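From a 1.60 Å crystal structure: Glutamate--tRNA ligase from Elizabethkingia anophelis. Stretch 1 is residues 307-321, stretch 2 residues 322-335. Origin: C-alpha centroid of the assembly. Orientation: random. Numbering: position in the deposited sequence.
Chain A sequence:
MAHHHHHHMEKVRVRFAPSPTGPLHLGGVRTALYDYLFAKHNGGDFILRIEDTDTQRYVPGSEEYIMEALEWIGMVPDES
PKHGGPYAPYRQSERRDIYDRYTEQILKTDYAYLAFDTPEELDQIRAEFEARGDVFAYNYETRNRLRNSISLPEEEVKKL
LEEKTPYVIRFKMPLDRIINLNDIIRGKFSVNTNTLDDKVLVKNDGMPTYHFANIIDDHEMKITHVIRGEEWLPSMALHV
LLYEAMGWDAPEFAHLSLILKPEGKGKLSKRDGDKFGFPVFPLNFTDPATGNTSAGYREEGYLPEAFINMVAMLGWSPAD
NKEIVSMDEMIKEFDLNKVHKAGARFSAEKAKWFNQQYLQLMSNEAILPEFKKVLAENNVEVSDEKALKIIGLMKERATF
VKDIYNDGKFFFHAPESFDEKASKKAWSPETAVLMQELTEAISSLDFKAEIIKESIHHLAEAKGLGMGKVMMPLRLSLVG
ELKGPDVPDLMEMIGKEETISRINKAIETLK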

# COMPACT_ATOMS: atom_id res chain seq x y z
N PHE A 307 0.77 -8.81 3.33
CA PHE A 307 0.87 -7.41 2.93
C PHE A 307 0.49 -6.47 4.08
O PHE A 307 1.24 -5.53 4.38
CB PHE A 307 -0.03 -7.17 1.72
CG PHE A 307 -0.10 -5.72 1.29
CD1 PHE A 307 1.02 -5.09 0.77
CD2 PHE A 307 -1.30 -5.02 1.40
CE1 PHE A 307 0.95 -3.76 0.37
CE2 PHE A 307 -1.38 -3.69 1.00
CZ PHE A 307 -0.26 -3.06 0.48
N ILE A 308 -0.66 -6.70 4.71
CA ILE A 308 -1.10 -5.74 5.72
C ILE A 308 -0.29 -5.89 7.01
O ILE A 308 -0.06 -4.89 7.72
CB ILE A 308 -2.63 -5.85 5.93
CG1 ILE A 308 -3.16 -4.55 6.54
CG2 ILE A 308 -2.99 -7.11 6.75
CD1 ILE A 308 -2.94 -3.33 5.63
N ASN A 309 0.23 -7.09 7.31
CA ASN A 309 1.17 -7.25 8.42
C ASN A 309 2.42 -6.40 8.18
O ASN A 309 2.92 -5.72 9.09
CB ASN A 309 1.50 -8.75 8.57
CG ASN A 309 2.11 -9.14 9.93
OD1 ASN A 309 2.13 -10.32 10.28
ND2 ASN A 309 2.66 -8.17 10.67
N MET A 310 2.94 -6.42 6.94
CA MET A 310 4.12 -5.63 6.61
C MET A 310 3.83 -4.13 6.75
O MET A 310 4.62 -3.39 7.35
CB MET A 310 4.55 -5.97 5.18
CG MET A 310 5.75 -5.16 4.65
SD MET A 310 5.30 -3.55 3.97
CE MET A 310 4.44 -4.02 2.49
N VAL A 311 2.68 -3.69 6.23
CA VAL A 311 2.37 -2.26 6.28
C VAL A 311 2.22 -1.78 7.71
O VAL A 311 2.69 -0.70 8.08
CB VAL A 311 1.10 -1.98 5.45
CG1 VAL A 311 0.65 -0.52 5.64
CG2 VAL A 311 1.38 -2.23 3.95
N ALA A 312 1.59 -2.60 8.57
CA ALA A 312 1.39 -2.22 9.96
C ALA A 312 2.70 -1.92 10.66
O ALA A 312 2.77 -1.03 11.51
CB ALA A 312 0.65 -3.34 10.71
N MET A 313 3.75 -2.67 10.34
CA MET A 313 5.00 -2.55 11.05
C MET A 313 5.88 -1.41 10.53
O MET A 313 7.01 -1.27 11.00
CB MET A 313 5.75 -3.89 11.00
CG MET A 313 4.96 -5.03 11.65
SD MET A 313 4.31 -4.60 13.29
CE MET A 313 3.42 -6.10 13.69
N LEU A 314 5.38 -0.61 9.58
CA LEU A 314 6.09 0.59 9.13
C LEU A 314 5.84 1.71 10.14
O LEU A 314 5.10 2.68 9.91
CB LEU A 314 5.64 0.98 7.72
CG LEU A 314 6.01 -0.01 6.62
CD1 LEU A 314 5.38 0.40 5.30
CD2 LEU A 314 7.53 -0.12 6.47
N GLY A 315 6.53 1.61 11.28
CA GLY A 315 6.47 2.63 12.30
C GLY A 315 5.70 2.25 13.54
O GLY A 315 5.57 3.08 14.45
N TRP A 316 5.18 1.03 13.62
CA TRP A 316 4.54 0.55 14.83
C TRP A 316 5.23 -0.75 15.20
O TRP A 316 5.48 -1.59 14.33
CB TRP A 316 3.03 0.34 14.64
CG TRP A 316 2.34 -0.38 15.78
CD1 TRP A 316 2.20 0.06 17.07
CD2 TRP A 316 1.67 -1.65 15.71
NE1 TRP A 316 1.50 -0.87 17.81
CE2 TRP A 316 1.17 -1.92 17.00
CE3 TRP A 316 1.46 -2.58 14.69
CZ2 TRP A 316 0.46 -3.09 17.30
CZ3 TRP A 316 0.76 -3.74 14.99
CH2 TRP A 316 0.27 -3.99 16.28
N SER A 317 5.60 -0.89 16.46
CA SER A 317 6.19 -2.12 16.97
C SER A 317 5.40 -2.52 18.20
O SER A 317 5.49 -1.84 19.24
CB SER A 317 7.68 -1.95 17.28
OG SER A 317 7.97 -0.64 17.73
N PRO A 318 4.61 -3.59 18.13
CA PRO A 318 3.88 -4.05 19.31
C PRO A 318 4.84 -4.35 20.46
O PRO A 318 5.96 -4.82 20.25
CB PRO A 318 3.17 -5.32 18.82
CG PRO A 318 3.95 -5.76 17.63
CD PRO A 318 4.45 -4.50 16.99
N ALA A 319 4.38 -4.07 21.68
CA ALA A 319 5.25 -4.17 22.85
C ALA A 319 5.79 -5.59 23.03
O ALA A 319 6.85 -5.76 23.64
CB ALA A 319 4.50 -3.72 24.10
N ASP A 320 5.09 -6.60 22.52
CA ASP A 320 5.51 -7.98 22.71
C ASP A 320 6.58 -8.43 21.71
O ASP A 320 7.05 -9.57 21.81
CB ASP A 320 4.29 -8.92 22.62
CG ASP A 320 3.53 -8.80 21.31
OD1 ASP A 320 4.01 -8.11 20.38
OD2 ASP A 320 2.44 -9.40 21.19
N ASN A 321 6.96 -7.57 20.77
CA ASN A 321 8.00 -7.87 19.78
C ASN A 321 7.65 -9.06 18.90
O ASN A 321 8.54 -9.72 18.36
CB ASN A 321 9.36 -8.09 20.45
CG ASN A 321 9.87 -6.85 21.17
OD1 ASN A 321 9.61 -5.72 20.74
ND2 ASN A 321 10.59 -7.06 22.26
N LYS A 322 6.37 -9.36 18.76
CA LYS A 322 5.91 -10.43 17.89
C LYS A 322 5.62 -9.85 16.51
O LYS A 322 4.74 -8.99 16.36
CB LYS A 322 4.66 -11.09 18.47
CG LYS A 322 4.17 -12.31 17.71
CD LYS A 322 2.94 -12.89 18.39
CE LYS A 322 2.33 -14.02 17.57
NZ LYS A 322 1.00 -14.41 18.10
N GLU A 323 6.36 -10.32 15.50
CA GLU A 323 6.27 -9.70 14.18
C GLU A 323 5.08 -10.19 13.37
O GLU A 323 4.46 -9.42 12.63
CB GLU A 323 7.54 -9.98 13.39
CG GLU A 323 8.76 -9.28 13.87
CD GLU A 323 9.85 -9.34 12.84
OE1 GLU A 323 10.60 -10.33 12.81
OE2 GLU A 323 9.91 -8.40 12.02
N ILE A 324 4.78 -11.48 13.46
CA ILE A 324 3.69 -12.08 12.69
C ILE A 324 2.43 -11.97 13.53
O ILE A 324 2.33 -12.56 14.61
CB ILE A 324 4.00 -13.54 12.34
CG1 ILE A 324 5.26 -13.63 11.48
CG2 ILE A 324 2.81 -14.16 11.62
CD1 ILE A 324 5.09 -13.12 10.07
N VAL A 325 1.46 -11.20 13.04
CA VAL A 325 0.21 -10.97 13.75
C VAL A 325 -0.93 -10.92 12.74
O VAL A 325 -0.79 -10.36 11.65
CB VAL A 325 0.23 -9.69 14.60
CG1 VAL A 325 0.89 -9.96 15.96
CG2 VAL A 325 0.94 -8.57 13.87
N SER A 326 -2.06 -11.50 13.13
CA SER A 326 -3.29 -11.43 12.36
C SER A 326 -3.98 -10.08 12.56
O SER A 326 -3.65 -9.31 13.47
CB SER A 326 -4.25 -12.53 12.81
OG SER A 326 -4.75 -12.24 14.12
N MET A 327 -4.96 -9.80 11.71
CA MET A 327 -5.76 -8.58 11.90
C MET A 327 -6.39 -8.55 13.29
O MET A 327 -6.40 -7.49 13.94
CB MET A 327 -6.84 -8.48 10.82
CG MET A 327 -7.68 -7.21 10.88
SD MET A 327 -6.74 -5.73 10.46
CE MET A 327 -6.74 -5.83 8.68
N ASP A 328 -6.94 -9.67 13.76
CA ASP A 328 -7.54 -9.68 15.09
C ASP A 328 -6.51 -9.39 16.18
O ASP A 328 -6.80 -8.67 17.15
CB ASP A 328 -8.24 -11.01 15.37
CG ASP A 328 -9.59 -11.10 14.70
OD1 ASP A 328 -10.15 -10.04 14.35
OD2 ASP A 328 -10.10 -12.23 14.53
N GLU A 329 -5.30 -9.94 16.05
CA GLU A 329 -4.25 -9.65 17.03
C GLU A 329 -3.83 -8.19 16.98
O GLU A 329 -3.62 -7.57 18.04
CB GLU A 329 -3.06 -10.59 16.80
CG GLU A 329 -3.39 -12.04 17.17
CD GLU A 329 -2.36 -13.07 16.73
OE1 GLU A 329 -1.71 -12.88 15.68
OE2 GLU A 329 -2.21 -14.08 17.45
N MET A 330 -3.72 -7.61 15.78
CA MET A 330 -3.38 -6.20 15.67
C MET A 330 -4.46 -5.32 16.28
O MET A 330 -4.15 -4.33 16.95
CB MET A 330 -3.14 -5.81 14.21
CG MET A 330 -1.86 -6.41 13.66
SD MET A 330 -1.34 -5.76 12.06
CE MET A 330 -2.50 -6.54 10.94
N ILE A 331 -5.74 -5.66 16.04
CA ILE A 331 -6.82 -4.91 16.68
C ILE A 331 -6.69 -4.93 18.19
O ILE A 331 -6.88 -3.91 18.87
CB ILE A 331 -8.19 -5.46 16.23
CG1 ILE A 331 -8.47 -5.07 14.77
CG2 ILE A 331 -9.30 -4.93 17.15
CD1 ILE A 331 -9.62 -5.84 14.13
N LYS A 332 -6.35 -6.10 18.75
CA LYS A 332 -6.31 -6.22 20.20
C LYS A 332 -5.19 -5.38 20.82
O LYS A 332 -5.35 -4.85 21.92
CB LYS A 332 -6.17 -7.69 20.59
N GLU A 333 -4.06 -5.22 20.13
CA GLU A 333 -2.91 -4.60 20.78
C GLU A 333 -2.51 -3.25 20.20
O GLU A 333 -1.61 -2.61 20.76
CB GLU A 333 -1.71 -5.55 20.77
CG GLU A 333 -1.17 -5.93 19.41
CD GLU A 333 0.03 -6.85 19.54
OE1 GLU A 333 0.84 -6.64 20.47
OE2 GLU A 333 0.15 -7.80 18.74
N PHE A 334 -3.16 -2.78 19.14
CA PHE A 334 -2.77 -1.51 18.54
C PHE A 334 -2.94 -0.36 19.53
O PHE A 334 -4.01 -0.18 20.12
CB PHE A 334 -3.59 -1.22 17.28
CG PHE A 334 -3.12 0.02 16.54
CD1 PHE A 334 -1.92 0.01 15.86
CD2 PHE A 334 -3.87 1.18 16.57
CE1 PHE A 334 -1.47 1.14 15.17
CE2 PHE A 334 -3.44 2.33 15.89
CZ PHE A 334 -2.23 2.30 15.19
N ASP A 335 -1.87 0.41 19.69
CA ASP A 335 -1.86 1.58 20.56
C ASP A 335 -1.27 2.72 19.75
O ASP A 335 -0.08 2.71 19.43
CB ASP A 335 -1.04 1.31 21.83
CG ASP A 335 -1.08 2.45 22.81
OD1 ASP A 335 -1.59 3.54 22.48
OD2 ASP A 335 -0.59 2.25 23.94
O HOH W 1 0.65 -1.28 20.45

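Stretch 2 follows directly on stretch 1. A type I beta turn from Pro 318 to Asn 321 precedes the junction, closed by a hydrogen bond from Asn 321 N to Pro 318 O (3.0 Å). The returning segment then packs against helix 307-312 and the loop that follows it. Together the two stretches bury 755 Å².

Lys 322 opens stretch 2. Its backbone N donates to Asp 320 OD1 at 3.1 Å, with a nearly straight angle of 167°. Asp 320 has chi1 in p, and its short side chain reaches the next amide but one. The Lys 322 side chain is extended, with all four chi angles in t. Its end leads away from stretch 1 and makes a weak hydrogen bond within a salt bridge, NZ to Glu 329 OE2 at 3.3 Å.

The CA-to-CB bond of Glu 323 points away, and the residue contributes its backbone. Its carbonyl O accepts from Asn 309 ND2 at 2.9 Å. The CA-to-CB bond of Ile 324 also points away.

At Val 325 the backbone N donates to Asn 309 OD1 at 3.0 Å, with an angle of 165°. The buried Asn 309 therefore bridges two backbone groups of stretch 2. An amide side chain suits this place because it offers a donor and an acceptor together. The CA-to-CB bond of Val 325 points toward stretch 1, and its CG2 lies 3.5 Å from Met 313 CE.

Ser 326 makes no contact with stretch 1. It caps helix 327-333: its OG accepts from Glu 329 N at 3.1 Å. In return, Ser 326 N donates to Glu 329 OE1 at 2.9 Å. The axis of this helix lies 26° from that of helix 307-312, with both running in broadly the same direction.

Met 327 starts sideways, but its end comes nearer: CE is 4.4 Å from Ile 308 CG1. Met 330 is buried, and stretch 1 covers more of it than of Met 327. Its CE lies 4.3 Å from Ile 308 CG2 and its SD 3.4 Å from Ala 312 CB. The Ala 312 methyl packs directly against this sulfur. Met 330 CG also sits 4.0 Å from Trp 316 CZ3, at the edge of the indole. A long, flexible apolar chain suits a site with several partners.

The CA-to-CB bond of Glu 333 points toward stretch 1. Its CG packs at the edge of the indole, 3.9 Å from Trp 316 CZ2. Its OE1 lies 3.1 Å from Pro 318 CB and 3.3 Å from Asp 320 OD2, a close approach of like charges. Water 1 links the stretches by accepting from Trp 316 NE1 (2.8 Å) and donating to Glu 333 O (2.6 Å), so the buried indole NH is satisfied.

Phe 334 is the first residue to leave helical geometry. It turns its ring edge to the face of Trp 316, with CD1 3.8 Å from Trp 316 CE2 and the planes at 62°. Asp 335 is exposed, and the end of its side chain leads away.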